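PDB 5GJN: Lysine/ornithine decarboxylase from Selenomonas ruminantium, which catalyses the pyridoxal 5'-phosphate-dependent decarboxylation of L-lysine to cadaverine and of L-ornithine to putrescine, with similar efficiency on both. Local coordinates for residues G75-L80 against K103-Y108; N109-T114 against K126-A131; S119-M124 against K164-A169; L134-V139 against C177-S182. All coordinates share one frame; numbering follows the deposited sequence.

In the fold
The four contacts follow one flank of the pyridoxal-binding alpha/beta barrel. Contact 1 pairs two outer helices, 74-82 and 99-107, and closes before contact 2 opens; their centres are about 12 Å apart, and Ala105 and Phe113 pack together. Contact 2 ties strand 112-115 to the end of helix 121-127, the helix that contact 3 sets against helix 159-168; contacts 2 and 3 interleave along the chain, with centres about 11 Å apart. Contact 4, its centre about 20 Å from that of contact 2, lies in the same parallel sheet. Contacts 1 and 3 pack outer helices and also touch the second subunit, while the His179 end of contact 4 lies near Lys51, the probable cofactor lysine.

Contact 1: residues G75-L80 against K103-Y108; sequences GEMEIL and KAAADY
Met77 and Tyr108 both turn CG beside their own backbone N, opposite the carbonyl carbon (chi1 -71° and -57°), and these torsions send a thioether and a phenol into the groove between two neighbouring helices of the outer layer of the pyridoxal-binding alpha/beta barrel. Helix 74-82 supplies Met77 and Glu78; helix 99-107 supplies two alanines, with Tyr108 just past its end. The methionine chain runs extended to SD, chi3 (-119°) swings the terminal CE aside, and the sulfur settles on the small-residue surface opposite: Met77 SD is 3.9 Å from Ala104 CB and 3.6 Å from the backbone Ala105 N. Because Ala104 and Ala105 present just methyl groups to the sulfur, the backbones can come near, with the CA atoms of Met77 and Ala104 6.9 Å apart. Met77 continues onto Met90 and Tyr92 of strand 90-92, joining the helix pair to the barrel wall. The Tyr108 ring leans across, its CD2 3.9 Å from Met77 CB, while Glu78 CG comes to the ring's edge, 3.7 Å from Tyr108 OH. His81 stacks on the same ring. The Glu78 carboxylate stands nearly upright to the ring plane, and its OE1 bonds to Tyr364 OH of the second subunit, so the residue faces both the helix pair and the dimer partner. Replacing Tyr108 by an alanine would probably open a gap beside Met77 CB and leave the water at Glu78 OE2 without its phenol partner. That water donates to Glu78 OE2 at 2.7 Å and lies 2.9 Å from Tyr108 OH.

Contact 2: residues N109-T114 against K126-A131; sequences NVRRFT and KAVPGA
Two flat groups of 109-114, the Phe113 ring and the Arg111 guanidinium, meet the turn that follows helix 121-127. The ring is approached obliquely by two aliphatic groups: Ala131 CB, 3.6 Å from Phe113 CE1, and Val128 CG2, 3.7 Å from Phe113 CZ. The guanidinium has Pro129 O at its edge, in its plane, but at 3.7 Å from Arg111 NH2 this is proximity without a hydrogen bond, and the approach of the same nitrogen to Val128 CG1 is too short to be trusted. The Arg111 chain is bent at chi2 and chi3, and the exact placing of its end remains doubtful. These pieces belong to a beta-alpha-beta unit of the barrel, strand 112-115, helix 121-127 and strand 132-138, and the contact lies where the helix has ended and the chain swings back toward the sheet. That return is a type II turn from Val128 to Ala131, closed by Ala131 N to Val128 O at 3.1 Å; Gly130 holds the positive phi (80°) that such a turn needs. Ala131 then runs in beside the first strand, its CB 3.6 Å from Arg111 O, and the backbones of Arg111 and Phe113 bond to Asp132 as the parallel pair begins. Exchanging Phe113 for an alanine would probably leave Val128 CG2 and Ala131 CB without the ring that fills the space between them and the strand. Leu102 and Ala105 of helix 99-107 also pack on Phe113.

Contact 3: residues S119-M124 against K164-A169; sequences SEIDKM and KAAQDA
Two helices of the barrel's outer layer, 121-127 and 159-168, pack side by side through one isoleucine, Ile121, laid against a row of alanines. Both helices also rest on the sheet: Ile121 on Phe115, Ala166 on Val133. The two branches of Ile121 divide the work. With CG1 beside the backbone N (chi1 -70°), the longer branch carries CD1 to 3.7 Å from Ala165 CB and close to the backbone at Ala166, while the other methyl, CG2, lies 3.7 Å from Ala169 CB, one turn further on. Ile121 thus straddles Ala166, and with small alanines opposite, the backbones can approach to 5.9 Å between the CA atoms of these two residues. No hydrogen bond crosses the interface; the Asp122 carboxylate only skirts it near Ala169 CB, and other polar pairs lie to the sides. On one, Lys164 NZ donates to Gln167 OE1 at 2.7 Å, in the carbonyl plane. On the other, Lys123 NZ meets Lys97 O and Ile272 O of the second subunit, while Glu120 OE2 pairs with Lys97. Lys123 NZ also meets Glu120 OE1 at 2.8 Å, on the syn side but 35° out of the carboxylate plane.

Contact 4: residues L134-V139 against C177-S182; sequences LVRIAV and CFHVGS
Strand 132-138 and the end of strand 172-177 run parallel here, and Cys177 is gripped on both sides of Arg136: Cys177 N donates to Val135 O at 2.9 Å from above the carbonyl plane, and Ile137 N donates to Cys177 O at 2.9 Å almost straight along the carbonyl bond. Arg136 CA adds a C-H...O contact to that same Cys177 O at 3.2 Å. These are neighbouring strands of the alpha/beta barrel that binds pyridoxal phosphate, at the ends from which the active-site loops spring. Arg136 and Cys177 point to the same side of the sheet, and Leu134 CB comes to the cysteine sulfur, 4.2 Å from Cys177 SG. From the bridge itself the Arg136 chain runs out extended as far as NE, with CG opposite the backbone N (chi1 -167°), which carries its guanidinium against one face of the His179 ring. The two groups lie flat on each other, centres 3.6 Å apart and planes only 13° from parallel, with Arg136 NH2 over the ring near CD2. This stack probably limits the rotation of the imidazole, and Glu255 touches the same histidine. The ring lies about 7 Å from the side chain of Lys51, the probable cofactor lysine, a position consistent with the histidine that stacks on the pyridine ring in related decarboxylases. Ile137 and Phe178 lie side by side, Ile137 CG1 4.0 Å from Phe178 CB. Further along, the contact thins, and the last touch is Val139 CB to Val180 CG1 at 4.1 Å.

Contact 1: residues G75-L80 against K103-Y108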
# COMPACT_ATOMS: atom_id res chain seq x y z
N GLY A 75 9.77 1.61 13.98
CA GLY A 75 9.29 0.30 13.55
C GLY A 75 10.35 -0.62 13.05
O GLY A 75 10.35 -1.79 13.41
N GLU A 76 11.31 -0.08 12.28
CA GLU A 76 12.36 -0.88 11.73
C GLU A 76 13.33 -1.24 12.88
O GLU A 76 13.81 -2.37 12.93
CB GLU A 76 13.10 -0.19 10.60
CG GLU A 76 12.25 -0.23 9.29
CD GLU A 76 12.94 0.20 8.02
OE1 GLU A 76 13.99 0.83 8.04
OE2 GLU A 76 12.36 -0.10 6.95
N MET A 77 13.59 -0.28 13.76
CA MET A 77 14.46 -0.50 14.89
C MET A 77 13.87 -1.58 15.79
O MET A 77 14.59 -2.41 16.28
CB MET A 77 14.68 0.79 15.68
CG MET A 77 15.55 1.82 14.98
SD MET A 77 15.71 3.38 15.86
CE MET A 77 15.03 4.52 14.69
N GLU A 78 12.56 -1.54 15.97
CA GLU A 78 11.85 -2.52 16.78
C GLU A 78 11.91 -3.93 16.21
O GLU A 78 12.11 -4.87 16.95
CB GLU A 78 10.40 -2.09 16.99
CG GLU A 78 10.20 -1.10 18.12
CD GLU A 78 8.96 -0.25 17.97
OE1 GLU A 78 8.17 -0.48 17.05
OE2 GLU A 78 8.78 0.67 18.79
N ILE A 79 11.75 -4.06 14.90
CA ILE A 79 11.94 -5.33 14.22
C ILE A 79 13.31 -5.92 14.48
O ILE A 79 13.42 -7.08 14.86
CB ILE A 79 11.66 -5.24 12.68
CG1 ILE A 79 10.17 -5.09 12.37
CG2 ILE A 79 12.11 -6.55 12.01
CD1 ILE A 79 9.90 -4.38 11.04
N LEU A 80 14.35 -5.11 14.33
CA LEU A 80 15.68 -5.55 14.56
C LEU A 80 15.94 -5.87 16.05
O LEU A 80 16.51 -6.87 16.38
CB LEU A 80 16.68 -4.49 14.12
CG LEU A 80 16.86 -4.35 12.61
CD1 LEU A 80 17.72 -3.12 12.40
CD2 LEU A 80 17.49 -5.58 11.96
N LYS A 103 13.18 8.39 20.03
CA LYS A 103 13.10 7.70 21.33
C LYS A 103 13.57 6.27 21.20
O LYS A 103 14.34 5.79 22.06
CB LYS A 103 11.68 7.82 21.91
CG LYS A 103 11.36 6.95 23.14
CD LYS A 103 12.26 7.21 24.33
CE LYS A 103 11.77 6.41 25.57
NZ LYS A 103 12.72 6.68 26.68
N ALA A 104 13.14 5.56 20.15
CA ALA A 104 13.63 4.20 19.88
C ALA A 104 15.12 4.22 19.71
O ALA A 104 15.81 3.30 20.20
CB ALA A 104 12.92 3.52 18.65
N ALA A 105 15.65 5.23 18.99
CA ALA A 105 17.11 5.27 18.77
C ALA A 105 17.86 5.35 20.14
O ALA A 105 18.80 4.63 20.38
CB ALA A 105 17.51 6.49 17.92
N ALA A 106 17.43 6.26 20.98
CA ALA A 106 18.02 6.35 22.32
C ALA A 106 17.81 5.02 23.11
O ALA A 106 18.74 4.53 23.73
CB ALA A 106 17.46 7.54 23.08
N ASP A 107 16.62 4.41 23.04
CA ASP A 107 16.39 3.11 23.75
C ASP A 107 17.29 2.01 23.30
O ASP A 107 17.69 1.21 24.14
CB ASP A 107 14.96 2.59 23.57
CG ASP A 107 13.92 3.41 24.33
OD1 ASP A 107 14.34 4.20 25.18
OD2 ASP A 107 12.70 3.33 24.03
N TYR A 108 17.61 1.95 21.99
CA TYR A 108 18.38 0.83 21.46
C TYR A 108 19.84 1.13 21.16
O TYR A 108 20.54 0.32 20.50
CB TYR A 108 17.70 0.28 20.20
CG TYR A 108 16.28 -0.14 20.42
CD1 TYR A 108 15.92 -0.91 21.57
CD2 TYR A 108 15.25 0.24 19.53
CE1 TYR A 108 14.60 -1.26 21.77
CE2 TYR A 108 13.93 -0.11 19.73
CZ TYR A 108 13.61 -0.88 20.85
OH TYR A 108 12.35 -1.23 21.10
O HOH W 1 10.34 0.88 21.01

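Contact 2: residues N109-T114 against K126-A131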
# COMPACT_ATOMS: atom_id res chain seq x y z
N ASN A 109 20.30 2.27 21.64
CA ASN A 109 21.75 2.65 21.54
C ASN A 109 22.17 2.99 20.11
O ASN A 109 23.30 2.73 19.73
CB ASN A 109 22.67 1.52 22.08
CG ASN A 109 22.22 0.99 23.45
OD1 ASN A 109 21.99 1.77 24.38
ND2 ASN A 109 22.14 -0.30 23.58
N VAL A 110 21.26 3.51 19.30
CA VAL A 110 21.65 3.94 17.98
C VAL A 110 22.39 5.29 18.20
O VAL A 110 21.81 6.22 18.78
CB VAL A 110 20.44 4.16 17.08
CG1 VAL A 110 20.89 4.69 15.70
CG2 VAL A 110 19.61 2.93 16.97
N ARG A 111 23.65 5.36 17.78
CA ARG A 111 24.43 6.59 17.85
C ARG A 111 24.70 7.29 16.53
O ARG A 111 25.24 8.39 16.53
CB ARG A 111 25.78 6.32 18.50
CG ARG A 111 25.73 5.31 19.61
CD ARG A 111 25.93 5.96 20.96
NE ARG A 111 24.95 6.98 21.24
CZ ARG A 111 25.25 8.23 21.57
NH1 ARG A 111 26.51 8.60 21.66
NH2 ARG A 111 24.29 9.10 21.82
N ARG A 112 24.36 6.67 15.41
CA ARG A 112 24.68 7.23 14.08
C ARG A 112 23.38 7.65 13.39
O ARG A 112 22.42 6.88 13.33
CB ARG A 112 25.42 6.22 13.26
CG ARG A 112 26.77 5.84 13.87
CD ARG A 112 27.43 4.73 13.09
NE ARG A 112 26.71 3.48 13.22
CZ ARG A 112 27.08 2.34 12.66
NH1 ARG A 112 28.22 2.24 11.99
NH2 ARG A 112 26.28 1.27 12.80
N PHE A 113 23.36 8.89 12.90
CA PHE A 113 22.23 9.58 12.29
C PHE A 113 22.68 10.29 11.01
O PHE A 113 23.83 10.73 10.96
CB PHE A 113 21.72 10.61 13.28
CG PHE A 113 21.27 9.99 14.58
CD1 PHE A 113 22.18 9.66 15.55
CD2 PHE A 113 19.97 9.61 14.76
CE1 PHE A 113 21.77 8.98 16.72
CE2 PHE A 113 19.53 9.01 15.95
CZ PHE A 113 20.44 8.69 16.92
N THR A 114 21.80 10.43 10.04
CA THR A 114 22.06 11.26 8.88
C THR A 114 21.12 12.44 8.88
O THR A 114 20.05 12.37 9.45
CB THR A 114 21.87 10.51 7.55
OG1 THR A 114 20.48 10.23 7.36
CG2 THR A 114 22.67 9.24 7.53
N LYS A 126 18.84 17.42 21.24
CA LYS A 126 18.04 17.08 22.40
C LYS A 126 17.80 15.59 22.61
O LYS A 126 17.93 15.10 23.71
CB LYS A 126 16.69 17.78 22.33
CG LYS A 126 16.78 19.29 22.23
CD LYS A 126 15.44 19.95 22.47
CE LYS A 126 15.53 21.46 22.31
NZ LYS A 126 16.84 21.98 22.81
N ALA A 127 17.43 14.88 21.56
CA ALA A 127 17.16 13.45 21.67
C ALA A 127 18.34 12.54 21.96
O ALA A 127 18.25 11.63 22.76
CB ALA A 127 16.41 12.97 20.45
N VAL A 128 19.46 12.77 21.28
CA VAL A 128 20.64 11.95 21.50
C VAL A 128 21.88 12.81 21.59
O VAL A 128 22.64 12.91 20.63
CB VAL A 128 20.82 10.85 20.45
CG1 VAL A 128 21.84 9.83 20.94
CG2 VAL A 128 19.51 10.17 20.15
N PRO A 129 22.12 13.42 22.74
CA PRO A 129 23.21 14.36 22.83
C PRO A 129 24.52 13.69 22.48
O PRO A 129 24.76 12.58 22.90
CB PRO A 129 23.20 14.75 24.30
CG PRO A 129 21.77 14.67 24.67
CD PRO A 129 21.13 13.63 23.81
N GLY A 130 25.33 14.36 21.69
CA GLY A 130 26.65 13.87 21.36
C GLY A 130 26.71 12.82 20.27
O GLY A 130 27.76 12.29 19.98
N ALA A 131 25.57 12.52 19.67
CA ALA A 131 25.50 11.47 18.66
C ALA A 131 26.37 11.82 17.44
O ALA A 131 26.65 13.00 17.14
CB ALA A 131 24.04 11.31 18.21

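Contact 3: residues S119-M124 against K164-A169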
# COMPACT_ATOMS: atom_id res chain seq x y z
N SER A 119 17.13 22.49 10.05
CA SER A 119 16.02 22.17 11.00
C SER A 119 16.12 20.87 11.73
O SER A 119 15.42 20.69 12.68
CB SER A 119 14.65 22.20 10.28
OG SER A 119 14.56 21.26 9.22
N GLU A 120 16.93 19.93 11.27
CA GLU A 120 17.00 18.63 11.89
C GLU A 120 17.95 18.64 13.07
O GLU A 120 17.97 17.71 13.86
CB GLU A 120 17.47 17.60 10.82
CG GLU A 120 17.40 16.12 11.21
CD GLU A 120 15.99 15.63 11.36
OE1 GLU A 120 15.00 16.35 11.06
OE2 GLU A 120 15.84 14.42 11.71
N ILE A 121 18.81 19.68 13.19
CA ILE A 121 19.89 19.61 14.17
C ILE A 121 19.40 19.61 15.63
O ILE A 121 19.77 18.73 16.45
CB ILE A 121 20.92 20.72 13.92
CG1 ILE A 121 21.68 20.42 12.65
CG2 ILE A 121 21.91 20.87 15.09
CD1 ILE A 121 22.43 21.59 12.07
N ASP A 122 18.57 20.58 15.98
CA ASP A 122 18.23 20.75 17.41
C ASP A 122 17.49 19.56 17.92
O ASP A 122 17.75 19.06 18.99
CB ASP A 122 17.47 22.07 17.67
CG ASP A 122 18.41 23.30 17.63
OD1 ASP A 122 19.65 23.18 17.85
OD2 ASP A 122 17.93 24.40 17.36
N LYS A 123 16.66 18.99 17.07
CA LYS A 123 15.93 17.78 17.45
C LYS A 123 16.85 16.59 17.77
O LYS A 123 16.62 15.88 18.72
CB LYS A 123 14.85 17.43 16.41
CG LYS A 123 15.18 16.29 15.47
CD LYS A 123 13.96 15.70 14.78
CE LYS A 123 13.29 16.67 13.83
NZ LYS A 123 12.75 16.02 12.61
N MET A 124 17.90 16.38 16.99
CA MET A 124 18.82 15.33 17.26
C MET A 124 19.65 15.65 18.53
O MET A 124 19.95 14.77 19.31
CB MET A 124 19.78 15.16 16.06
CG MET A 124 19.15 14.53 14.83
SD MET A 124 20.30 14.17 13.49
CE MET A 124 20.92 15.77 13.07
N LYS A 164 29.27 21.72 10.82
CA LYS A 164 29.73 22.66 11.82
C LYS A 164 28.63 23.10 12.77
O LYS A 164 28.84 23.16 13.96
CB LYS A 164 30.38 23.87 11.18
CG LYS A 164 31.17 24.71 12.15
CD LYS A 164 32.20 23.87 12.87
CE LYS A 164 33.35 24.72 13.39
NZ LYS A 164 34.35 23.93 14.14
N ALA A 165 27.46 23.39 12.24
CA ALA A 165 26.31 23.71 13.06
C ALA A 165 25.92 22.53 13.91
O ALA A 165 25.56 22.65 15.06
CB ALA A 165 25.15 24.16 12.17
N ALA A 166 26.05 21.34 13.37
CA ALA A 166 25.74 20.20 14.21
C ALA A 166 26.77 20.14 15.31
O ALA A 166 26.44 19.83 16.45
CB ALA A 166 25.74 18.94 13.37
N GLN A 167 28.04 20.41 14.98
CA GLN A 167 29.07 20.39 16.02
C GLN A 167 28.74 21.47 17.09
O GLN A 167 28.82 21.19 18.30
CB GLN A 167 30.45 20.58 15.44
CG GLN A 167 31.59 20.31 16.40
CD GLN A 167 32.88 20.73 15.77
OE1 GLN A 167 33.11 21.93 15.49
NE2 GLN A 167 33.70 19.77 15.47
N ASP A 168 28.29 22.64 16.65
CA ASP A 168 27.95 23.72 17.57
C ASP A 168 26.91 23.26 18.57
O ASP A 168 26.99 23.61 19.72
CB ASP A 168 27.47 24.95 16.83
CG ASP A 168 28.60 25.73 16.12
OD1 ASP A 168 29.79 25.52 16.36
OD2 ASP A 168 28.27 26.49 15.22
N ALA A 169 25.97 22.39 18.15
CA ALA A 169 24.89 21.99 19.01
C ALA A 169 25.25 20.81 19.84
O ALA A 169 24.40 20.22 20.43
CB ALA A 169 23.65 21.75 18.19

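Contact 4: residues L134-V139 against C177-S182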
# COMPACT_ATOMS: atom_id res chain seq x y z
N LEU A 134 26.18 12.14 10.05
CA LEU A 134 26.68 12.23 8.70
C LEU A 134 25.73 13.14 7.92
O LEU A 134 24.50 12.99 7.97
CB LEU A 134 26.78 10.88 8.03
CG LEU A 134 27.74 9.79 8.53
CD1 LEU A 134 27.35 9.32 9.86
CD2 LEU A 134 27.60 8.61 7.56
N VAL A 135 26.30 14.08 7.18
CA VAL A 135 25.49 14.93 6.34
C VAL A 135 25.30 14.26 5.01
O VAL A 135 26.25 13.80 4.35
CB VAL A 135 26.09 16.40 6.22
CG1 VAL A 135 27.47 16.49 5.58
CG2 VAL A 135 25.13 17.33 5.51
N ARG A 136 24.07 14.26 4.57
CA ARG A 136 23.73 13.75 3.27
C ARG A 136 23.85 14.85 2.22
O ARG A 136 23.18 15.87 2.35
CB ARG A 136 22.31 13.23 3.34
CG ARG A 136 21.94 12.41 2.16
CD ARG A 136 20.48 12.10 2.28
NE ARG A 136 20.14 11.48 1.03
CZ ARG A 136 19.33 10.45 0.89
NH1 ARG A 136 18.76 9.89 1.96
NH2 ARG A 136 19.13 9.97 -0.34
N ILE A 137 24.70 14.65 1.22
CA ILE A 137 24.87 15.62 0.12
C ILE A 137 24.11 15.19 -1.14
O ILE A 137 24.08 14.01 -1.46
CB ILE A 137 26.35 15.93 -0.17
CG1 ILE A 137 27.18 14.72 -0.70
CG2 ILE A 137 27.02 16.45 1.08
CD1 ILE A 137 28.61 15.07 -1.13
N ALA A 138 23.55 16.14 -1.88
CA ALA A 138 23.02 15.87 -3.22
C ALA A 138 24.12 16.07 -4.23
O ALA A 138 24.62 17.18 -4.40
CB ALA A 138 21.84 16.80 -3.52
N VAL A 139 24.50 14.97 -4.85
CA VAL A 139 25.34 14.97 -6.02
C VAL A 139 24.44 14.72 -7.21
O VAL A 139 24.44 13.65 -7.79
CB VAL A 139 26.41 13.88 -5.95
CG1 VAL A 139 27.15 13.82 -7.27
CG2 VAL A 139 27.36 14.14 -4.80
N CYS A 177 27.38 11.25 3.60
CA CYS A 177 26.86 10.22 2.74
C CYS A 177 26.19 10.78 1.51
O CYS A 177 25.72 11.91 1.51
CB CYS A 177 25.93 9.27 3.46
SG CYS A 177 24.71 10.07 4.48
N PHE A 178 26.18 9.98 0.47
CA PHE A 178 25.56 10.33 -0.77
C PHE A 178 24.87 9.13 -1.37
O PHE A 178 25.13 8.00 -1.01
CB PHE A 178 26.56 10.95 -1.75
CG PHE A 178 27.75 10.09 -2.06
CD1 PHE A 178 27.65 9.05 -2.95
CD2 PHE A 178 28.97 10.36 -1.49
CE1 PHE A 178 28.74 8.26 -3.25
CE2 PHE A 178 30.06 9.58 -1.79
CZ PHE A 178 29.95 8.53 -2.66
N HIS A 179 23.96 9.40 -2.28
CA HIS A 179 23.25 8.35 -3.03
C HIS A 179 23.38 8.66 -4.50
O HIS A 179 22.92 9.69 -4.90
CB HIS A 179 21.76 8.28 -2.59
CG HIS A 179 21.58 7.96 -1.13
ND1 HIS A 179 21.00 6.79 -0.68
CD2 HIS A 179 21.94 8.65 -0.00
CE1 HIS A 179 20.98 6.78 0.64
NE2 HIS A 179 21.56 7.88 1.08
N VAL A 180 23.99 7.78 -5.27
CA VAL A 180 24.22 7.95 -6.70
C VAL A 180 23.92 6.69 -7.54
O VAL A 180 24.20 6.66 -8.72
CB VAL A 180 25.67 8.45 -6.98
CG1 VAL A 180 25.91 9.78 -6.26
CG2 VAL A 180 26.74 7.42 -6.61
N GLY A 181 23.35 5.68 -6.91
CA GLY A 181 23.11 4.43 -7.58
C GLY A 181 21.93 4.55 -8.51
O GLY A 181 20.85 4.93 -8.11
N SER A 182 22.17 4.22 -9.77
CA SER A 182 21.14 4.25 -10.79
C SER A 182 20.77 2.85 -11.21
O SER A 182 19.81 2.64 -11.94
CB SER A 182 21.64 5.04 -12.01
OG SER A 182 22.66 4.33 -12.69